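Local coordinates for protein AAR187Cp (Eremothecium gossypii, PDB 3ZIL) that probably regulates the establishment of sister-chromatid cohesion by acting on cohesin, this chain being the Wap1-family portion of the fungal Wpl1 protein, at residues A[209-214]-A[229-234]; A[202-207]-A[237-242]; A[167-172]-A[189-194]; A[250-255]-A[283-288]. All coordinates share one frame; numbering follows the deposited sequence.

Contact 1 (A[209-214]-A[229-234]); sequences QAFQTL and KCLIKL
Leu-214 and Leu-231 meet where helix 201-215 packs against helix 225-235. Followed outward, Leu-214 first touches with its CB, 3.7 Å from CD2 of Leu-231. Its first torsion (chi1 -62°) sets CG anti to the carbonyl carbon and beside its own backbone N, and the branch that leads on toward the other helix is CD1. This methyl is shared: it lies 3.7 Å from CB of Cys-230 and 3.8 Å from CD1 of Leu-234, whose side chain it meets crosswise, at about a right angle. Leu-231 does not aim its CB straight across, yet its tip bends in, and CD2 touches two neighbours at once: besides Leu-214 it meets CD1 of the Phe-211 ring at 3.6 Å, in an oblique approach. CD1 of Leu-234 extends the apolar patch, resting 3.8 Å from the CA of Phe-211 and reaching CB of Ala-210 at 4.3 Å. No hydrogen bond joins the two segments, and every residue that touches is buried. A bound peptide packs against Lys-229, Ile-232 and Lys-233, none of which touches segment 209-214. With axes 10.0 Å apart and directions 142° from each other, this is the antiparallel, leucine-rich packing of neighbouring helices characteristic of all-helical alpha-solenoid folds, consistent with the Wap1 domain's place among TPR-like families.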
loop_
_atom_site.group_PDB
_atom_site.type_symbol
_atom_site.label_atom_id
_atom_site.label_comp_id
_atom_site.label_asym_id
_atom_site.label_seq_id
_atom_site.Cartn_x
_atom_site.Cartn_y
_atom_site.Cartn_z
ATOM N N GLN A 209 0.206 15.382 -2.225
ATOM C CA GLN A 209 1.441 15.202 -1.467
ATOM C C GLN A 209 2.029 13.857 -1.565
ATOM O O GLN A 209 3.254 13.722 -1.825
ATOM C CB GLN A 209 1.219 15.485 0.066
ATOM C CG GLN A 209 0.747 16.899 0.295
ATOM C CD GLN A 209 0.441 17.182 1.743
ATOM O OE1 GLN A 209 1.157 16.705 2.647
ATOM N NE2 GLN A 209 -0.664 17.902 1.991
ATOM N N ALA A 210 1.197 12.833 -1.317
ATOM C CA ALA A 210 1.641 11.464 -1.336
ATOM C C ALA A 210 2.132 11.094 -2.751
ATOM O O ALA A 210 3.142 10.371 -2.925
ATOM C CB ALA A 210 0.466 10.512 -0.934
ATOM N N PHE A 211 1.374 11.494 -3.769
ATOM C CA PHE A 211 1.801 11.170 -5.125
ATOM C C PHE A 211 3.206 11.826 -5.443
ATOM O O PHE A 211 4.123 11.190 -5.921
ATOM C CB PHE A 211 0.756 11.664 -6.132
ATOM C CG PHE A 211 1.221 11.588 -7.565
ATOM C CD1 PHE A 211 1.221 10.400 -8.253
ATOM C CD2 PHE A 211 1.752 12.772 -8.205
ATOM C CE1 PHE A 211 1.680 10.337 -9.573
ATOM C CE2 PHE A 211 2.189 12.705 -9.535
ATOM C CZ PHE A 211 2.184 11.489 -10.207
ATOM N N GLN A 212 3.374 13.074 -5.065
ATOM C CA GLN A 212 4.676 13.719 -5.312
ATOM C C GLN A 212 5.773 12.983 -4.537
ATOM O O GLN A 212 6.916 12.871 -5.008
ATOM C CB GLN A 212 4.571 15.166 -4.908
ATOM C CG GLN A 212 3.562 15.867 -5.835
ATOM C CD GLN A 212 3.194 17.265 -5.393
ATOM O OE1 GLN A 212 3.885 17.864 -4.538
ATOM N NE2 GLN A 212 2.057 17.800 -5.926
ATOM N N THR A 213 5.441 12.440 -3.362
ATOM C CA THR A 213 6.448 11.737 -2.643
ATOM C C THR A 213 6.822 10.458 -3.327
ATOM O O THR A 213 8.009 10.175 -3.485
ATOM C CB THR A 213 6.029 11.453 -1.227
ATOM O OG1 THR A 213 5.838 12.708 -0.590
ATOM C CG2 THR A 213 7.068 10.684 -0.488
ATOM N N LEU A 214 5.832 9.678 -3.727
ATOM C CA LEU A 214 6.106 8.362 -4.328
ATOM C C LEU A 214 6.742 8.570 -5.698
ATOM O O LEU A 214 7.636 7.829 -6.092
ATOM C CB LEU A 214 4.816 7.532 -4.421
ATOM C CG LEU A 214 4.153 7.197 -3.086
ATOM C CD1 LEU A 214 2.924 6.369 -3.467
ATOM C CD2 LEU A 214 5.095 6.349 -2.204
ATOM N N LYS A 229 0.699 0.202 -7.398
ATOM C CA LYS A 229 -0.717 0.260 -7.113
ATOM C C LYS A 229 -1.094 1.519 -6.370
ATOM O O LYS A 229 -2.144 2.106 -6.681
ATOM C CB LYS A 229 -1.202 -0.957 -6.312
ATOM C CG LYS A 229 -1.106 -2.245 -7.160
ATOM C CD LYS A 229 -1.360 -3.464 -6.240
ATOM C CE LYS A 229 -0.903 -4.768 -6.886
ATOM N NZ LYS A 229 -1.770 -5.916 -6.506
ATOM N N CYS A 230 -0.259 1.955 -5.407
ATOM C CA CYS A 230 -0.593 3.248 -4.828
ATOM C C CYS A 230 -0.621 4.337 -5.894
ATOM O O CYS A 230 -1.561 5.165 -5.894
ATOM C CB CYS A 230 0.383 3.640 -3.711
ATOM S SG CYS A 230 0.320 2.405 -2.360
ATOM N N LEU A 231 0.384 4.359 -6.773
ATOM C CA LEU A 231 0.509 5.431 -7.778
ATOM C C LEU A 231 -0.698 5.396 -8.727
ATOM O O LEU A 231 -1.281 6.462 -9.095
ATOM C CB LEU A 231 1.812 5.364 -8.580
ATOM C CG LEU A 231 3.097 5.811 -7.895
ATOM C CD1 LEU A 231 4.353 5.244 -8.538
ATOM C CD2 LEU A 231 3.185 7.376 -7.713
ATOM N N ILE A 232 -1.103 4.194 -9.099
ATOM C CA ILE A 232 -2.300 4.076 -9.974
ATOM C C ILE A 232 -3.558 4.663 -9.228
ATOM O O ILE A 232 -4.233 5.599 -9.722
ATOM C CB ILE A 232 -2.543 2.605 -10.356
ATOM C CG1 ILE A 232 -1.485 2.140 -11.337
ATOM C CG2 ILE A 232 -3.970 2.427 -10.819
ATOM C CD1 ILE A 232 -1.460 0.645 -11.509
ATOM N N LYS A 233 -3.807 4.144 -8.035
ATOM C CA LYS A 233 -4.876 4.598 -7.223
ATOM C C LYS A 233 -4.877 6.083 -6.982
ATOM O O LYS A 233 -5.902 6.666 -7.046
ATOM C CB LYS A 233 -5.042 3.825 -5.914
ATOM C CG LYS A 233 -6.490 3.834 -5.431
ATOM C CD LYS A 233 -6.916 2.724 -4.498
ATOM C CE LYS A 233 -8.252 3.014 -3.845
ATOM N NZ LYS A 233 -8.534 2.308 -2.574
ATOM N N LEU A 234 -3.727 6.677 -6.741
ATOM C CA LEU A 234 -3.700 8.137 -6.519
ATOM C C LEU A 234 -4.011 8.877 -7.840
ATOM O O LEU A 234 -4.720 9.863 -7.848
ATOM C CB LEU A 234 -2.370 8.588 -5.935
ATOM C CG LEU A 234 -1.912 8.066 -4.538
ATOM C CD1 LEU A 234 -0.373 8.090 -4.345
ATOM C CD2 LEU A 234 -2.638 8.930 -3.533
#

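Contact 2 (A[202-207]-A[237-242])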
loop_
_atom_site.group_PDB
_atom_site.type_symbol
_atom_site.label_atom_id
_atom_site.label_comp_id
_atom_site.label_asym_id
_atom_site.label_seq_id
_atom_site.Cartn_x
_atom_site.Cartn_y
_atom_site.Cartn_z
ATOM N N SER A 202 -9.690 18.532 0.811
ATOM C CA SER A 202 -8.623 18.237 1.711
ATOM C C SER A 202 -7.926 16.832 1.472
ATOM O O SER A 202 -6.667 16.674 1.488
ATOM C CB SER A 202 -9.167 18.320 3.134
ATOM O OG SER A 202 -8.196 17.810 3.997
ATOM N N ASP A 203 -8.737 15.820 1.277
ATOM C CA ASP A 203 -8.158 14.520 0.879
ATOM C C ASP A 203 -7.302 14.615 -0.381
ATOM O O ASP A 203 -6.266 13.936 -0.496
ATOM C CB ASP A 203 -9.251 13.519 0.567
ATOM C CG ASP A 203 -10.188 13.300 1.697
ATOM O OD1 ASP A 203 -9.810 13.433 2.868
ATOM O OD2 ASP A 203 -11.330 12.943 1.378
ATOM N N ILE A 204 -7.792 15.400 -1.355
ATOM C CA ILE A 204 -7.093 15.587 -2.618
ATOM C C ILE A 204 -5.720 16.237 -2.411
ATOM O O ILE A 204 -4.689 15.813 -3.020
ATOM C CB ILE A 204 -7.986 16.273 -3.697
ATOM C CG1 ILE A 204 -8.922 15.247 -4.313
ATOM C CG2 ILE A 204 -7.178 16.856 -4.865
ATOM C CD1 ILE A 204 -10.044 15.914 -5.092
ATOM N N GLU A 205 -5.636 17.192 -1.503
ATOM C CA GLU A 205 -4.334 17.784 -1.272
ATOM C C GLU A 205 -3.406 16.742 -0.632
ATOM O O GLU A 205 -2.212 16.707 -0.931
ATOM C CB GLU A 205 -4.385 19.084 -0.448
ATOM C CG GLU A 205 -5.022 20.181 -1.284
ATOM C CD GLU A 205 -4.975 21.521 -0.639
ATOM O OE1 GLU A 205 -4.374 21.623 0.460
ATOM O OE2 GLU A 205 -5.581 22.445 -1.217
ATOM N N GLU A 206 -3.943 15.933 0.248
ATOM C CA GLU A 206 -3.117 14.816 0.849
ATOM C C GLU A 206 -2.668 13.843 -0.235
ATOM O O GLU A 206 -1.494 13.434 -0.283
ATOM C CB GLU A 206 -3.929 14.025 1.862
ATOM C CG GLU A 206 -4.066 14.710 3.231
ATOM C CD GLU A 206 -4.741 13.776 4.252
ATOM O OE1 GLU A 206 -4.338 12.599 4.453
ATOM O OE2 GLU A 206 -5.743 14.197 4.823
ATOM N N TYR A 207 -3.602 13.510 -1.135
ATOM C CA TYR A 207 -3.285 12.628 -2.269
ATOM C C TYR A 207 -2.192 13.225 -3.191
ATOM O O TYR A 207 -1.280 12.496 -3.587
ATOM C CB TYR A 207 -4.488 12.089 -3.071
ATOM C CG TYR A 207 -5.554 11.418 -2.246
ATOM C CD1 TYR A 207 -5.331 11.063 -0.894
ATOM C CD2 TYR A 207 -6.808 11.152 -2.790
ATOM C CE1 TYR A 207 -6.359 10.468 -0.142
ATOM C CE2 TYR A 207 -7.842 10.587 -2.008
ATOM C CZ TYR A 207 -7.612 10.240 -0.699
ATOM O OH TYR A 207 -8.632 9.646 0.070
ATOM N N HIS A 237 -7.557 10.039 -9.484
ATOM C CA HIS A 237 -8.127 11.380 -9.270
ATOM C C HIS A 237 -7.369 12.345 -10.080
ATOM O O HIS A 237 -6.185 12.624 -9.802
ATOM C CB HIS A 237 -8.022 11.713 -7.780
ATOM C CG HIS A 237 -8.639 10.657 -6.927
ATOM N ND1 HIS A 237 -9.961 10.577 -6.752
ATOM C CD2 HIS A 237 -8.071 9.533 -6.280
ATOM C CE1 HIS A 237 -10.244 9.482 -6.030
ATOM N NE2 HIS A 237 -9.066 8.854 -5.733
ATOM N N THR A 238 -8.012 12.834 -11.139
ATOM C CA THR A 238 -7.316 13.628 -12.144
ATOM C C THR A 238 -6.850 14.931 -11.552
ATOM O O THR A 238 -5.820 15.455 -11.981
ATOM C CB THR A 238 -8.160 13.875 -13.427
ATOM O OG1 THR A 238 -9.410 14.388 -13.037
ATOM C CG2 THR A 238 -8.427 12.564 -14.137
ATOM N N THR A 239 -7.545 15.439 -10.528
ATOM C CA THR A 239 -7.027 16.648 -9.893
ATOM C C THR A 239 -5.635 16.465 -9.199
ATOM O O THR A 239 -4.861 17.420 -9.148
ATOM C CB THR A 239 -8.047 17.428 -9.027
ATOM O OG1 THR A 239 -8.136 16.865 -7.746
ATOM C CG2 THR A 239 -9.394 17.370 -9.596
ATOM N N VAL A 240 -5.318 15.242 -8.732
ATOM C CA VAL A 240 -3.939 14.869 -8.297
ATOM C C VAL A 240 -2.925 15.048 -9.406
ATOM O O VAL A 240 -1.811 15.496 -9.186
ATOM C CB VAL A 240 -3.847 13.382 -7.768
ATOM C CG1 VAL A 240 -2.416 12.984 -7.558
ATOM C CG2 VAL A 240 -4.626 13.191 -6.441
ATOM N N LEU A 241 -3.298 14.686 -10.636
ATOM C CA LEU A 241 -2.406 14.908 -11.779
ATOM C C LEU A 241 -2.176 16.436 -12.061
ATOM O O LEU A 241 -1.029 16.888 -12.294
ATOM C CB LEU A 241 -3.029 14.168 -13.030
ATOM C CG LEU A 241 -3.111 12.606 -12.869
ATOM C CD1 LEU A 241 -3.763 12.003 -14.164
ATOM C CD2 LEU A 241 -1.665 12.101 -12.769
ATOM N N GLU A 242 -3.244 17.244 -12.015
ATOM C CA GLU A 242 -3.104 18.712 -12.183
ATOM C C GLU A 242 -2.265 19.397 -11.132
ATOM O O GLU A 242 -1.318 20.255 -11.424
ATOM C CB GLU A 242 -4.503 19.318 -12.122
ATOM C CG GLU A 242 -5.196 18.979 -13.405
ATOM C CD GLU A 242 -6.660 19.351 -13.395
ATOM O OE1 GLU A 242 -7.106 20.100 -12.484
ATOM O OE2 GLU A 242 -7.361 18.895 -14.320
#
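Tyr-207 lays its CB against CG2 of Val-240, 3.5 Å away, while its ring runs on toward the imidazole of His-237. The torsion that starts the side chain (chi1 -53°) puts CG beside the backbone N, anti to the carbonyl carbon. From there the ring reaches the histidine with one side: CD2 of Tyr-207 is 4.0 Å from CD2 of His-237, and CE2 of Tyr-207 lies over one face of the imidazole. The two planes are inclined at 45° with centroids 5.6 Å apart, an oblique aromatic pair. Within its own helix the tyrosine ring carries the carbonyl of Asp-203 on one face, the O atom sitting 3.0 Å above the plane near the rim. The phenol OH is hydrogen-bonded to the backbone N of Val-196, which ties the far end of the ring to the loop ahead of the helix. Nearer the surface, Ile-204 turns its CG2 and CD1 methyls on Thr-239 OG1; the side chains cross at about a right angle, but the modelled approach of Ile-204 CG2 to Thr-239 OG1 is shorter than a carbon-oxygen contact normally allows, and its detail is doubtful. No hydrogen bond crosses between the segments. Segments 202-207 and 238-242, on helices 201-215 and 238-243, meet here at 56°, with Pro-199 packing on both Ile-204 and His-237; Tyr-207 also touches Val-169 of helix 168-178 and Leu-234 of helix 225-235, so it sits at the junction of four helices.

Contact 3 (A[167-172]-A[189-194]); sequences GAVPAL and SLLENN
Val-169 and Leu-191 form the apolar centre of this contact, their side chains crossing at about a right angle with Val-169 CG1 3.7 Å from Leu-191 CD2. One turn on, Leu-172 lays CD1 against two consecutive residues: the methyl lies 4.0 Å from CB of Leu-190 and equally far from CB of Leu-191. Methyl-to-backbone contacts are closer still. CD1 of Leu-172 approaches the backbone N of Leu-191 to 3.5 Å, and CG2 of Val-169 lies 3.3 Å from the carbonyl O of Asn-194. No hydrogen bond joins the two segments, but Asn-194 bonds in both directions. Its ND2 donates to O of Leu-190 over 2.7 Å, with an N-H...O angle of 160° and the acceptor close to the amide plane; its OD1 accepts from the backbone N of Val-165, just ahead of helix 168-178. Bonded at both ends, this buried amide has its rotation fixed and its polar atoms satisfied, while its CB serves as an apolar surface for Val-169. The axes come within 8.8 Å and run at 152°, a close antiparallel pair of successive helices, the helical hairpin typical of alpha-solenoids.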
loop_
_atom_site.group_PDB
_atom_site.type_symbol
_atom_site.label_atom_id
_atom_site.label_comp_id
_atom_site.label_asym_id
_atom_site.label_seq_id
_atom_site.Cartn_x
_atom_site.Cartn_y
_atom_site.Cartn_z
ATOM N N GLY A 167 -4.605 11.927 7.412
ATOM C CA GLY A 167 -3.149 12.197 7.405
ATOM C C GLY A 167 -2.334 10.923 7.096
ATOM O O GLY A 167 -1.117 11.006 6.912
ATOM N N ALA A 168 -3.028 9.785 6.948
ATOM C CA ALA A 168 -2.400 8.418 6.732
ATOM C C ALA A 168 -1.697 8.307 5.402
ATOM O O ALA A 168 -0.561 7.788 5.269
ATOM C CB ALA A 168 -3.477 7.326 6.834
ATOM N N VAL A 169 -2.375 8.783 4.369
ATOM C CA VAL A 169 -1.824 8.543 2.998
ATOM C C VAL A 169 -0.446 9.310 2.771
ATOM O O VAL A 169 0.566 8.714 2.372
ATOM C CB VAL A 169 -2.907 8.844 1.954
ATOM C CG1 VAL A 169 -2.340 8.900 0.514
ATOM C CG2 VAL A 169 -4.051 7.824 2.051
ATOM N N PRO A 170 -0.379 10.596 3.112
ATOM C CA PRO A 170 0.947 11.206 2.950
ATOM C C PRO A 170 1.956 10.696 3.982
ATOM O O PRO A 170 3.134 10.658 3.655
ATOM C CB PRO A 170 0.716 12.723 3.223
ATOM C CG PRO A 170 -0.729 12.922 3.531
ATOM C CD PRO A 170 -1.445 11.571 3.452
ATOM N N ALA A 171 1.539 10.366 5.221
ATOM C CA ALA A 171 2.517 9.967 6.224
ATOM C C ALA A 171 3.105 8.594 5.817
ATOM O O ALA A 171 4.301 8.340 5.974
ATOM C CB ALA A 171 1.926 9.905 7.636
ATOM N N LEU A 172 2.283 7.731 5.240
ATOM C CA LEU A 172 2.830 6.428 4.812
ATOM C C LEU A 172 3.808 6.550 3.625
ATOM O O LEU A 172 4.789 5.763 3.495
ATOM C CB LEU A 172 1.735 5.476 4.520
ATOM C CG LEU A 172 0.980 4.954 5.751
ATOM C CD1 LEU A 172 -0.381 4.425 5.318
ATOM C CD2 LEU A 172 1.800 3.878 6.563
ATOM N N SER A 189 -0.084 -1.319 1.061
ATOM C CA SER A 189 -1.487 -1.731 1.185
ATOM C C SER A 189 -2.310 -0.803 2.091
ATOM O O SER A 189 -3.359 -0.397 1.716
ATOM C CB SER A 189 -1.586 -3.191 1.673
ATOM O OG SER A 189 -2.922 -3.363 2.122
ATOM N N LEU A 190 -1.821 -0.437 3.287
ATOM C CA LEU A 190 -2.519 0.516 4.084
ATOM C C LEU A 190 -2.701 1.939 3.430
ATOM O O LEU A 190 -3.733 2.580 3.573
ATOM C CB LEU A 190 -1.686 0.695 5.376
ATOM C CG LEU A 190 -1.606 -0.433 6.343
ATOM C CD1 LEU A 190 -0.500 -0.145 7.340
ATOM C CD2 LEU A 190 -3.018 -0.715 6.960
ATOM N N LEU A 191 -1.663 2.426 2.761
ATOM C CA LEU A 191 -1.728 3.644 1.981
ATOM C C LEU A 191 -2.877 3.521 0.935
ATOM O O LEU A 191 -3.767 4.368 0.883
ATOM C CB LEU A 191 -0.376 3.927 1.314
ATOM C CG LEU A 191 -0.159 5.364 0.691
ATOM C CD1 LEU A 191 1.368 5.504 0.402
ATOM C CD2 LEU A 191 -1.045 5.621 -0.550
ATOM N N GLU A 192 -2.864 2.454 0.156
ATOM C CA GLU A 192 -3.837 2.203 -0.895
ATOM C C GLU A 192 -5.256 2.131 -0.331
ATOM O O GLU A 192 -6.159 2.763 -0.811
ATOM C CB GLU A 192 -3.493 0.906 -1.603
ATOM C CG GLU A 192 -4.177 0.616 -2.913
ATOM C CD GLU A 192 -4.057 -0.835 -3.340
ATOM O OE1 GLU A 192 -3.042 -1.476 -3.182
ATOM O OE2 GLU A 192 -5.023 -1.317 -3.844
ATOM N N ASN A 193 -5.406 1.374 0.733
ATOM C CA ASN A 193 -6.705 1.266 1.369
ATOM C C ASN A 193 -7.207 2.489 2.121
ATOM O O ASN A 193 -8.326 2.467 2.560
ATOM C CB ASN A 193 -6.843 -0.019 2.203
ATOM C CG ASN A 193 -6.713 -1.248 1.327
ATOM O OD1 ASN A 193 -5.962 -2.169 1.609
ATOM N ND2 ASN A 193 -7.352 -1.209 0.211
ATOM N N ASN A 194 -6.415 3.565 2.220
ATOM C CA ASN A 194 -6.879 4.744 2.891
ATOM C C ASN A 194 -7.112 5.896 1.883
ATOM O O ASN A 194 -7.274 7.038 2.272
ATOM C CB ASN A 194 -5.878 5.141 3.973
ATOM C CG ASN A 194 -6.133 4.420 5.293
ATOM O OD1 ASN A 194 -6.835 4.958 6.121
ATOM N ND2 ASN A 194 -5.605 3.175 5.468
#

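Contact 4 (A[250-255]-A[283-288])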
loop_
_atom_site.group_PDB
_atom_site.type_symbol
_atom_site.label_atom_id
_atom_site.label_comp_id
_atom_site.label_asym_id
_atom_site.label_seq_id
_atom_site.Cartn_x
_atom_site.Cartn_y
_atom_site.Cartn_z
ATOM N N SER A 250 8.708 13.410 -16.016
ATOM C CA SER A 250 9.764 12.636 -15.420
ATOM C C SER A 250 9.284 11.211 -15.056
ATOM O O SER A 250 9.961 10.163 -15.273
ATOM C CB SER A 250 10.247 13.332 -14.134
ATOM O OG SER A 250 11.420 12.657 -13.827
ATOM N N LEU A 251 8.148 11.132 -14.417
ATOM C CA LEU A 251 7.622 9.800 -14.128
ATOM C C LEU A 251 7.413 8.987 -15.464
ATOM O O LEU A 251 7.810 7.812 -15.611
ATOM C CB LEU A 251 6.349 9.959 -13.334
ATOM C CG LEU A 251 5.546 8.714 -12.931
ATOM C CD1 LEU A 251 6.482 7.735 -12.163
ATOM C CD2 LEU A 251 4.312 9.125 -12.111
ATOM N N VAL A 252 6.738 9.574 -16.417
ATOM C CA VAL A 252 6.584 8.966 -17.718
ATOM C C VAL A 252 7.930 8.453 -18.293
ATOM O O VAL A 252 7.955 7.288 -18.773
ATOM C CB VAL A 252 5.854 9.970 -18.660
ATOM C CG1 VAL A 252 5.904 9.516 -20.128
ATOM C CG2 VAL A 252 4.390 10.084 -18.202
ATOM N N ARG A 253 9.041 9.257 -18.250
ATOM C CA ARG A 253 10.324 8.710 -18.790
ATOM C C ARG A 253 10.686 7.429 -18.131
ATOM O O ARG A 253 11.000 6.494 -18.843
ATOM C CB ARG A 253 11.608 9.590 -18.624
ATOM C CG ARG A 253 11.443 10.981 -19.089
ATOM C CD ARG A 253 12.752 11.801 -19.281
ATOM N NE ARG A 253 12.219 13.035 -19.857
ATOM C CZ ARG A 253 11.906 14.145 -19.178
ATOM N NH1 ARG A 253 12.195 14.291 -17.869
ATOM N NH2 ARG A 253 11.352 15.150 -19.836
ATOM N N SER A 254 10.755 7.453 -16.774
ATOM C CA SER A 254 11.094 6.278 -15.990
ATOM C C SER A 254 10.261 5.085 -16.361
ATOM O O SER A 254 10.817 3.988 -16.610
ATOM C CB SER A 254 10.973 6.553 -14.491
ATOM O OG SER A 254 11.861 7.622 -14.244
ATOM N N LEU A 255 8.946 5.276 -16.393
ATOM C CA LEU A 255 8.058 4.174 -16.720
ATOM C C LEU A 255 8.296 3.723 -18.162
ATOM O O LEU A 255 8.338 2.465 -18.422
ATOM C CB LEU A 255 6.562 4.543 -16.526
ATOM C CG LEU A 255 6.184 4.730 -15.038
ATOM C CD1 LEU A 255 4.810 5.461 -14.957
ATOM C CD2 LEU A 255 6.116 3.380 -14.348
ATOM N N GLY A 283 -0.699 0.462 -16.866
ATOM C CA GLY A 283 -1.890 1.002 -16.220
ATOM C C GLY A 283 -1.511 2.361 -15.646
ATOM O O GLY A 283 -2.283 3.322 -15.764
ATOM N N LEU A 284 -0.312 2.483 -15.072
ATOM C CA LEU A 284 0.042 3.810 -14.509
ATOM C C LEU A 284 0.291 4.844 -15.642
ATOM O O LEU A 284 -0.226 5.959 -15.586
ATOM C CB LEU A 284 1.192 3.710 -13.506
ATOM C CG LEU A 284 1.721 5.043 -13.016
ATOM C CD1 LEU A 284 0.610 5.798 -12.287
ATOM C CD2 LEU A 284 2.918 4.839 -12.111
ATOM N N LEU A 285 1.101 4.464 -16.654
ATOM C CA LEU A 285 1.157 5.250 -17.879
ATOM C C LEU A 285 -0.236 5.727 -18.385
ATOM O O LEU A 285 -0.412 6.933 -18.686
ATOM C CB LEU A 285 1.902 4.533 -18.985
ATOM C CG LEU A 285 3.425 4.558 -18.683
ATOM C CD1 LEU A 285 4.177 3.538 -19.516
ATOM C CD2 LEU A 285 3.920 5.980 -18.921
ATOM N N LEU A 286 -1.157 4.793 -18.524
ATOM C CA LEU A 286 -2.501 5.072 -19.051
ATOM C C LEU A 286 -3.227 6.158 -18.241
ATOM O O LEU A 286 -3.824 7.089 -18.823
ATOM C CB LEU A 286 -3.339 3.773 -19.130
ATOM C CG LEU A 286 -4.767 3.956 -19.752
ATOM C CD1 LEU A 286 -4.663 4.315 -21.228
ATOM C CD2 LEU A 286 -5.606 2.665 -19.609
ATOM N N ASN A 287 -3.151 6.022 -16.911
ATOM C CA ASN A 287 -3.699 6.983 -15.999
ATOM C C ASN A 287 -3.121 8.371 -16.296
ATOM O O ASN A 287 -3.839 9.352 -16.336
ATOM C CB ASN A 287 -3.484 6.571 -14.530
ATOM C CG ASN A 287 -4.805 6.115 -13.870
ATOM O OD1 ASN A 287 -5.817 5.884 -14.580
ATOM N ND2 ASN A 287 -4.801 5.967 -12.534
ATOM N N ILE A 288 -1.840 8.437 -16.590
ATOM C CA ILE A 288 -1.199 9.773 -16.769
ATOM C C ILE A 288 -1.446 10.234 -18.208
ATOM O O ILE A 288 -1.893 11.391 -18.428
ATOM C CB ILE A 288 0.339 9.698 -16.502
ATOM C CG1 ILE A 288 0.630 9.314 -15.030
ATOM C CG2 ILE A 288 1.070 11.023 -16.832
ATOM C CD1 ILE A 288 2.016 8.754 -14.823
#
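A buried antiparallel helix pair of the all-helical Wap1 domain is closed here by Leu-251, Val-252 and Leu-255 against Leu-284, Leu-285 and Ile-288. Leu-255 and Ile-288 each touch three residues of the opposite helix. CB of Leu-255 faces the fork of Leu-285, 3.8 Å from CG, and its CD1 presses on CD2 of Leu-284 at 3.5 Å, tighter than usual for two methyls; those two side chains cross at about a right angle. CG of Leu-284, anti to its backbone N (chi1 173°), itself lies 3.7 Å from CD1 of Leu-255. A turn away, CD1 of Ile-288 meets CD2 of Leu-251 at 3.6 Å and, more loosely, CD1 of Leu-255 at 4.3 Å, while CG2 meets CG2 of Val-252 at 3.7 Å, the valine and isoleucine sliding past each other in opposite directions. The interface is purely aliphatic, without a hydrogen bond across it. Segments 250-255 and 283-288 run at 151° to each other with axes 10.4 Å apart. Around them, Leu-284 also packs on Leu-228 and Thr-235 of helix 225-235, Leu-285 reaches Val-329 of helix 321-336, and Leu-222 from a loop lies against Leu-251.

Contacts 1, 3 and 4 are buried antiparallel packings, whereas contact 2 is only partly buried and joins helices at a much smaller angle. Contacts 1 and 2 share helix 201-215, whose earlier turns face helix 238-243 and later turns helix 225-235; Phe-211 CB touches Val-240 CG1 between them. Contact 3 borders contact 1 through Ala-210 on Val-169 and through Lys-233 NZ, probably hydrogen-bonded to Glu-192 O. On the other flank, Leu-231 packs on Leu-284 of contact 4, so contact 1 lies between contacts 3 and 4, which do not touch. Chemistry follows place: contact 4 is wholly aliphatic, contact 1 adds a phenylalanine, contact 3 a buried amide, and contact 2 an oblique tyrosine-histidine pair.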